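Local coordinates for protein Protease/Reverse transcriptase/ribonuclease H (Eastern chimpanzee simian foamy virus, PDB 7KSF) that combines an aspartic protease, a reverse transcriptase and a ribonuclease H in one polypeptide, consistent with roles in viral maturation and reverse transcription, at residues M194-Y199 against L212-V217; P157-K162 against V217-P222. The protein carries 1 engineered substitution. All blocks are in the same frame, centred on the assembly; numbering follows the deposited sequence.

Interaction 1: M194-Y199 against L212-V217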
ATOM      1  N   MET A 194      21.286  27.767  -4.168  1.00 84.98           N
ATOM      2  CA  MET A 194      20.217  27.206  -3.357  1.00 79.28           C
ATOM      3  C   MET A 194      20.702  25.972  -2.609  1.00 78.51           C
ATOM      4  O   MET A 194      21.533  25.212  -3.110  1.00 89.48           O
ATOM      5  CB  MET A 194      19.016  26.843  -4.233  1.00 78.44           C
ATOM      6  CG  MET A 194      17.827  26.299  -3.461  1.00 79.53           C
ATOM      7  SD  MET A 194      17.360  27.402  -2.113  1.00 83.69           S
ATOM      8  CE  MET A 194      15.991  26.508  -1.381  1.00 82.65           C
ATOM      9  N   ASN A 195      20.180  25.781  -1.401  1.00 79.99           N
ATOM     10  CA  ASN A 195      20.431  24.579  -0.623  1.00 79.09           C
ATOM     11  C   ASN A 195      19.127  24.122   0.009  1.00 79.57           C
ATOM     12  O   ASN A 195      18.311  24.945   0.434  1.00 80.81           O
ATOM     13  CB  ASN A 195      21.476  24.814   0.468  1.00 79.90           C
ATOM     14  CG  ASN A 195      21.987  23.523   1.066  1.00 78.33           C
ATOM     15  OD1 ASN A 195      22.998  22.984   0.622  1.00 76.71           O
ATOM     16  ND2 ASN A 195      21.287  23.015   2.075  1.00 80.29           N
ATOM     17  N   THR A 196      18.940  22.805   0.077  1.00 81.27           N
ATOM     18  CA  THR A 196      17.712  22.201   0.558  1.00 79.43           C
ATOM     19  C   THR A 196      17.984  21.333   1.780  1.00 81.78           C
ATOM     20  O   THR A 196      18.951  20.563   1.787  1.00 88.99           O
ATOM     21  CB  THR A 196      17.062  21.349  -0.549  1.00 76.78           C
ATOM     22  OG1 THR A 196      16.494  22.206  -1.546  1.00 76.79           O
ATOM     23  CG2 THR A 196      15.973  20.451   0.017  1.00 76.81           C
ATOM     24  N   PRO A 197      17.166  21.436   2.826  1.00 78.28           N
ATOM     25  CA  PRO A 197      17.358  20.566   3.988  1.00 78.16           C
ATOM     26  C   PRO A 197      17.069  19.117   3.639  1.00 81.92           C
ATOM     27  O   PRO A 197      16.207  18.813   2.810  1.00 77.88           O
ATOM     28  CB  PRO A 197      16.343  21.100   5.011  1.00 78.18           C
ATOM     29  CG  PRO A 197      15.967  22.458   4.518  1.00 79.05           C
ATOM     30  CD  PRO A 197      16.061  22.385   3.028  1.00 82.13           C
ATOM     31  N   VAL A 198      17.810  18.221   4.285  1.00 83.21           N
ATOM     32  CA  VAL A 198      17.662  16.783   4.099  1.00 80.32           C
ATOM     33  C   VAL A 198      17.301  16.159   5.441  1.00 77.82           C
ATOM     34  O   VAL A 198      17.846  16.544   6.482  1.00 78.10           O
ATOM     35  CB  VAL A 198      18.942  16.150   3.508  1.00 77.64           C
ATOM     36  CG1 VAL A 198      20.131  16.365   4.431  1.00 78.43           C
ATOM     37  CG2 VAL A 198      18.731  14.670   3.231  1.00 76.88           C
ATOM     38  N   TYR A 199      16.362  15.214   5.417  1.00 78.41           N
ATOM     39  CA  TYR A 199      15.877  14.557   6.618  1.00 79.78           C
ATOM     40  C   TYR A 199      15.929  13.046   6.452  1.00 80.97           C
ATOM     41  O   TYR A 199      15.671  12.530   5.356  1.00 79.41           O
ATOM     42  CB  TYR A 199      14.438  14.979   6.933  1.00 86.26           C
ATOM     43  CG  TYR A 199      14.287  16.433   7.292  1.00 84.54           C
ATOM     44  CD1 TYR A 199      14.451  16.862   8.601  1.00 84.51           C
ATOM     45  CD2 TYR A 199      13.979  17.380   6.326  1.00 77.25           C
ATOM     46  CE1 TYR A 199      14.311  18.193   8.937  1.00 95.16           C
ATOM     47  CE2 TYR A 199      13.839  18.714   6.651  1.00 84.63           C
ATOM     48  CZ  TYR A 199      14.006  19.116   7.958  1.00 88.94           C
ATOM     49  OH  TYR A 199      13.869  20.445   8.294  1.00 94.52           O
ATOM     50  N   LEU A 212      14.028  15.034   1.207  1.00 76.61           N
ATOM     51  CA  LEU A 212      14.380  16.418   0.927  1.00 80.58           C
ATOM     52  C   LEU A 212      13.190  17.327   1.207  1.00 88.39           C
ATOM     53  O   LEU A 212      12.037  16.957   0.955  1.00 86.71           O
ATOM     54  CB  LEU A 212      14.834  16.584  -0.521  1.00 74.94           C
ATOM     55  CG  LEU A 212      16.164  15.911  -0.853  1.00 73.97           C
ATOM     56  CD1 LEU A 212      16.432  15.980  -2.341  1.00 86.06           C
ATOM     57  CD2 LEU A 212      17.298  16.560  -0.077  1.00 74.72           C
ATOM     58  N   ASP A 213      13.477  18.519   1.723  1.00 88.96           N
ATOM     59  CA  ASP A 213      12.453  19.501   2.077  1.00 82.01           C
ATOM     60  C   ASP A 213      12.432  20.567   0.986  1.00 78.59           C
ATOM     61  O   ASP A 213      13.111  21.590   1.074  1.00 87.40           O
ATOM     62  CB  ASP A 213      12.739  20.097   3.450  1.00 80.52           C
ATOM     63  CG  ASP A 213      11.603  20.954   3.958  1.00 77.52           C
ATOM     64  OD1 ASP A 213      10.454  20.704   3.548  1.00 88.20           O
ATOM     65  OD2 ASP A 213      11.857  21.870   4.769  1.00 77.42           O
ATOM     66  N   TYR A 214      11.627  20.324  -0.050  1.00 77.45           N
ATOM     67  CA  TYR A 214      11.606  21.154  -1.245  1.00 77.87           C
ATOM     68  C   TYR A 214      10.491  22.189  -1.246  1.00 86.75           C
ATOM     69  O   TYR A 214      10.280  22.854  -2.265  1.00 80.38           O
ATOM     70  CB  TYR A 214      11.491  20.272  -2.491  1.00 76.63           C
ATOM     71  CG  TYR A 214      12.817  19.796  -3.027  1.00 83.47           C
ATOM     72  CD1 TYR A 214      13.933  20.624  -3.001  1.00 83.67           C
ATOM     73  CD2 TYR A 214      12.958  18.523  -3.559  1.00 74.21           C
ATOM     74  CE1 TYR A 214      15.146  20.197  -3.491  1.00 73.95           C
ATOM     75  CE2 TYR A 214      14.169  18.088  -4.052  1.00 73.15           C
ATOM     76  CZ  TYR A 214      15.259  18.927  -4.013  1.00 72.56           C
ATOM     77  OH  TYR A 214      16.470  18.499  -4.501  1.00 71.35           O
ATOM     78  N   ARG A 215       9.772  22.353  -0.131  1.00 89.68           N
ATOM     79  CA  ARG A 215       8.675  23.312  -0.103  1.00 80.84           C
ATOM     80  C   ARG A 215       9.162  24.753  -0.192  1.00 86.06           C
ATOM     81  O   ARG A 215       8.354  25.648  -0.457  1.00 94.20           O
ATOM     82  CB  ARG A 215       7.829  23.115   1.158  1.00 85.21           C
ATOM     83  CG  ARG A 215       8.619  23.048   2.452  1.00 88.42           C
ATOM     84  CD  ARG A 215       7.769  22.477   3.583  1.00 94.70           C
ATOM     85  NE  ARG A 215       8.562  22.174   4.772  1.00 87.86           N
ATOM     86  CZ  ARG A 215       8.095  21.532   5.838  1.00 78.54           C
ATOM     87  NH1 ARG A 215       6.834  21.119   5.864  1.00 79.47           N
ATOM     88  NH2 ARG A 215       8.886  21.296   6.877  1.00 86.80           N
ATOM     89  N   GLU A 216      10.456  24.997   0.021  1.00 85.15           N
ATOM     90  CA  GLU A 216      10.997  26.337  -0.160  1.00 84.53           C
ATOM     91  C   GLU A 216      11.184  26.668  -1.635  1.00 84.66           C
ATOM     92  O   GLU A 216      11.010  27.820  -2.042  1.00 85.75           O
ATOM     93  CB  GLU A 216      12.323  26.478   0.592  1.00 85.68           C
ATOM     94  CG  GLU A 216      12.166  26.456   2.099  1.00106.58           C
ATOM     95  CD  GLU A 216      11.291  27.587   2.602  1.00108.66           C
ATOM     96  OE1 GLU A 216      11.361  28.696   2.031  1.00100.05           O
ATOM     97  OE2 GLU A 216      10.524  27.363   3.564  1.00125.39           O
ATOM     98  N   VAL A 217      11.544  25.671  -2.445  1.00 86.22           N
ATOM     99  CA  VAL A 217      11.685  25.906  -3.876  1.00 85.56           C
ATOM    100  C   VAL A 217      10.325  25.909  -4.563  1.00 85.14           C
ATOM    101  O   VAL A 217      10.127  26.623  -5.552  1.00 86.52           O
ATOM    102  CB  VAL A 217      12.626  24.858  -4.493  1.00106.81           C
ATOM    103  CG1 VAL A 217      12.966  25.223  -5.926  1.00 87.62           C
ATOM    104  CG2 VAL A 217      13.889  24.724  -3.661  1.00 95.36           C
TER

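Interaction 2: P157-K162 against V217-P222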
ATOM      1  N   PRO A 157      14.664  33.750  -7.392  1.00102.87           N
ATOM      2  CA  PRO A 157      15.036  32.444  -6.842  1.00115.63           C
ATOM      3  C   PRO A 157      14.805  32.393  -5.342  1.00113.93           C
ATOM      4  O   PRO A 157      14.731  33.439  -4.681  1.00113.87           O
ATOM      5  CB  PRO A 157      16.529  32.338  -7.179  1.00106.49           C
ATOM      6  CG  PRO A 157      16.993  33.747  -7.209  1.00107.20           C
ATOM      7  CD  PRO A 157      15.845  34.556  -7.748  1.00114.06           C
ATOM      8  N   PRO A 158      14.690  31.200  -4.773  1.00 93.87           N
ATOM      9  CA  PRO A 158      14.489  31.069  -3.327  1.00 91.92           C
ATOM     10  C   PRO A 158      15.808  31.213  -2.574  1.00 91.05           C
ATOM     11  O   PRO A 158      16.884  31.323  -3.158  1.00 90.87           O
ATOM     12  CB  PRO A 158      13.911  29.663  -3.185  1.00101.80           C
ATOM     13  CG  PRO A 158      14.534  28.913  -4.305  1.00101.45           C
ATOM     14  CD  PRO A 158      14.643  29.892  -5.451  1.00 92.56           C
ATOM     15  N   ARG A 159      15.703  31.197  -1.223  1.00 88.41           N
ATOM     16  CA  ARG A 159      16.877  31.396  -0.387  1.00 88.01           C
ATOM     17  C   ARG A 159      17.439  30.067   0.096  1.00 99.93           C
ATOM     18  O   ARG A 159      16.677  29.161   0.455  1.00101.28           O
ATOM     19  CB  ARG A 159      16.540  32.278   0.821  1.00103.10           C
ATOM     20  CG  ARG A 159      15.344  31.813   1.644  1.00 99.26           C
ATOM     21  CD  ARG A 159      15.113  32.719   2.850  1.00 86.44           C
ATOM     22  NE  ARG A 159      14.782  34.092   2.470  1.00 95.70           N
ATOM     23  CZ  ARG A 159      13.544  34.570   2.391  1.00109.94           C
ATOM     24  NH1 ARG A 159      12.507  33.788   2.666  1.00 95.48           N
ATOM     25  NH2 ARG A 159      13.338  35.831   2.034  1.00105.08           N
ATOM     26  N   PRO A 160      18.763  29.930   0.109  1.00 88.83           N
ATOM     27  CA  PRO A 160      19.372  28.669   0.550  1.00 86.75           C
ATOM     28  C   PRO A 160      19.103  28.395   2.021  1.00 88.07           C
ATOM     29  O   PRO A 160      19.188  29.287   2.868  1.00 86.47           O
ATOM     30  CB  PRO A 160      20.867  28.883   0.283  1.00 99.51           C
ATOM     31  CG  PRO A 160      21.038  30.369   0.210  1.00109.76           C
ATOM     32  CD  PRO A 160      19.765  30.903  -0.358  1.00 91.69           C
ATOM     33  N   GLN A 161      18.781  27.141   2.315  1.00 92.69           N
ATOM     34  CA  GLN A 161      18.519  26.716   3.681  1.00 93.21           C
ATOM     35  C   GLN A 161      19.783  26.140   4.299  1.00 88.29           C
ATOM     36  O   GLN A 161      20.516  25.384   3.655  1.00 90.12           O
ATOM     37  CB  GLN A 161      17.400  25.677   3.716  1.00 97.74           C
ATOM     38  CG  GLN A 161      16.018  26.248   3.468  1.00 97.95           C
ATOM     39  CD  GLN A 161      15.497  27.033   4.656  1.00114.40           C
ATOM     40  OE1 GLN A 161      15.847  26.749   5.804  1.00108.56           O
ATOM     41  NE2 GLN A 161      14.662  28.028   4.386  1.00121.38           N
ATOM     42  N   LYS A 162      20.042  26.514   5.545  1.00 90.80           N
ATOM     43  CA  LYS A 162      21.148  25.921   6.277  1.00 98.78           C
ATOM     44  C   LYS A 162      20.818  24.479   6.635  1.00117.75           C
ATOM     45  O   LYS A 162      19.678  24.153   6.979  1.00116.12           O
ATOM     46  CB  LYS A 162      21.444  26.733   7.537  1.00107.69           C
ATOM     47  CG  LYS A 162      22.005  28.118   7.265  1.00101.46           C
ATOM     48  CD  LYS A 162      22.384  28.804   8.564  1.00 95.16           C
ATOM     49  CE  LYS A 162      23.155  30.085   8.319  1.00 95.74           C
ATOM     50  NZ  LYS A 162      23.623  30.656   9.607  1.00 96.26           N
ATOM     51  N   VAL A 217      11.544  25.671  -2.445  1.00 86.22           N
ATOM     52  CA  VAL A 217      11.685  25.906  -3.876  1.00 85.56           C
ATOM     53  C   VAL A 217      10.325  25.909  -4.563  1.00 85.14           C
ATOM     54  O   VAL A 217      10.127  26.623  -5.552  1.00 86.52           O
ATOM     55  CB  VAL A 217      12.626  24.858  -4.493  1.00106.81           C
ATOM     56  CG1 VAL A 217      12.966  25.223  -5.926  1.00 87.62           C
ATOM     57  CG2 VAL A 217      13.889  24.724  -3.661  1.00 95.36           C
ATOM     58  N   ASN A 218       9.365  25.132  -4.051  1.00 84.55           N
ATOM     59  CA  ASN A 218       8.071  25.023  -4.714  1.00 91.02           C
ATOM     60  C   ASN A 218       7.273  26.319  -4.631  1.00 96.14           C
ATOM     61  O   ASN A 218       6.500  26.625  -5.545  1.00 91.92           O
ATOM     62  CB  ASN A 218       7.280  23.861  -4.114  1.00 96.39           C
ATOM     63  CG  ASN A 218       8.021  22.540  -4.209  1.00 82.45           C
ATOM     64  OD1 ASN A 218       8.903  22.371  -5.050  1.00 81.82           O
ATOM     65  ND2 ASN A 218       7.670  21.600  -3.339  1.00 80.70           N
ATOM     66  N   LYS A 219       7.437  27.088  -3.548  1.00 95.09           N
ATOM     67  CA  LYS A 219       6.799  28.398  -3.465  1.00 88.05           C
ATOM     68  C   LYS A 219       7.327  29.353  -4.530  1.00 87.96           C
ATOM     69  O   LYS A 219       6.630  30.306  -4.895  1.00101.33           O
ATOM     70  CB  LYS A 219       7.007  29.001  -2.074  1.00 86.64           C
ATOM     71  CG  LYS A 219       8.401  29.570  -1.858  1.00 86.28           C
ATOM     72  CD  LYS A 219       8.595  30.062  -0.432  1.00 85.86           C
ATOM     73  CE  LYS A 219       9.990  30.636  -0.239  1.00 85.89           C
ATOM     74  NZ  LYS A 219      10.232  31.047   1.172  1.00 86.38           N
ATOM     75  N   THR A 220       8.540  29.112  -5.030  1.00 88.26           N
ATOM     76  CA  THR A 220       9.117  29.949  -6.075  1.00 89.35           C
ATOM     77  C   THR A 220       8.636  29.520  -7.455  1.00 90.56           C
ATOM     78  O   THR A 220       8.171  30.347  -8.245  1.00 92.04           O
ATOM     79  CB  THR A 220      10.643  29.888  -6.006  1.00 89.48           C
ATOM     80  OG1 THR A 220      11.106  30.630  -4.869  1.00 90.05           O
ATOM     81  CG2 THR A 220      11.260  30.460  -7.273  1.00 91.50           C
ATOM     82  N   ILE A 221       8.761  28.219  -7.737  1.00 90.54           N
ATOM     83  CA  ILE A 221       8.345  27.649  -9.053  1.00 92.76           C
ATOM     84  C   ILE A 221       6.817  27.733  -9.175  1.00 96.67           C
ATOM     85  O   ILE A 221       6.126  27.163  -8.310  1.00 98.43           O
ATOM     86  CB  ILE A 221       8.850  26.199  -9.207  1.00 90.99           C
ATOM     87  CG1 ILE A 221      10.301  26.152  -9.693  1.00 89.10           C
ATOM     88  CG2 ILE A 221       7.924  25.399 -10.111  1.00 92.19           C
ATOM     89  CD1 ILE A 221      11.283  26.807  -8.753  1.00 87.46           C
ATOM     90  N   PRO A 222       6.269  28.417 -10.204  1.00104.28           N
ATOM     91  CA  PRO A 222       4.819  28.526 -10.378  1.00116.24           C
ATOM     92  C   PRO A 222       4.247  27.268 -11.049  1.00112.08           C
ATOM     93  O   PRO A 222       4.996  26.570 -11.710  1.00106.00           O
ATOM     94  CB  PRO A 222       4.689  29.729 -11.323  1.00119.42           C
ATOM     95  CG  PRO A 222       5.936  29.654 -12.175  1.00101.75           C
ATOM     96  CD  PRO A 222       7.011  29.127 -11.250  1.00 98.41           C
TER

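Interaction 1: M194-Y199 against L212-V217
Pro197 and Asp213 meet through a backbone hydrogen bond and through the proline ring, whose CB lies 4.1 Å from Asp213 CB. Asp213 N donates to Pro197 O at 3.0 Å, with an N-H...O angle of 158°. Leu212 CA adds a CA-H...O contact to the same oxygen. Next to it, Val198 and Leu212 form an antiparallel non-hydrogen-bonded pair, side chains on the same face, with Leu212 CD2 4.0 Å from Val198 CB. Thr196 OG1 is anti to the carbonyl carbon (chi1 -73°), which turns it to the Tyr214 edge, 3.1 Å from Tyr214 CE1. Thr196 CG2 lies beside Asp213 O. Leu212 CB lies over one face of Tyr214, toward the rim. The edge of the Tyr199 ring meets Asp213 CB, with CE2 at 3.7 Å. Met194 CE lies 3.6 Å from Val217 CG2, the side chains running past each other in opposite directions.

Farther out, Arg215 NE makes a salt bridge to Asp213 OD1 at 2.7 Å, and Tyr214 OH bonds weakly to Thr266 O. The contact closes the base of hairpin 198-202/208-212, probably the fingers hairpin of reverse transcriptases. Trp277 of strand 273-277 packs on Leu212 and Tyr214. The short helix 215-218 begins a few residues after strand 208-212.

Interaction 2: P157-K162 against V217-P222
The backbones approach most closely at Pro158 and Val217, whose CA atoms are 5.9 Å apart, and no hydrogen bond links the two segments. Pro158 carries most of the contact. Its ring crosses the Thr220 side chain at about a right angle. Pro158 CB lies 3.4 Å from Thr220 OG1, while Pro158 CD is 3.9 Å from Thr220 CG2. Thr220 OG1 is anti to the carbonyl carbon (chi1 -73°), and this turns it to the proline. Pro158 CG also reaches Val217, at 4.3 Å from CG2. The turn that presents Val217 and Thr220 is held from within: Val217 O accepts from both Thr220 N and Ile221 N.

At the surface, the long side chains of Arg159 and Lys219 also cross at about a right angle. Arg159 NH1 comes 3.9 Å from Lys219 NZ, an approach of like charges. Lys219 is extended beyond CG, and its NZ forms a salt bridge with Glu216 OE1, which probably offsets some of the repulsion. Here the loop between helices 117-129 and 171-184 packs against 217-222, which begins in helix 215-218. The chemistry implies van der Waals packing of Pro158 on Val217 and Thr220, which the like charges would, if anything, oppose.

In the fold
Interaction 2 closes a long loop of chain, and interaction 1 is nested inside it. The order is 157-162, 194-199, 212-217 and 217-222. Their centres are about 8 Å apart. Both use helix 215-218 and share Val217, which meets 194-199 and 157-162 alike. Segments 157-162 and 194-199 also touch each other: Asn195 O and Gln161 N form a probable hydrogen bond at 2.9 Å, and Met194 SD packs on Pro160 CA. The hairpin 198-202/208-212 and its following helix are thereby joined to the loop between helices 117-129 and 171-184. This ties that loop to the reverse transcriptase part, probably to its fingers.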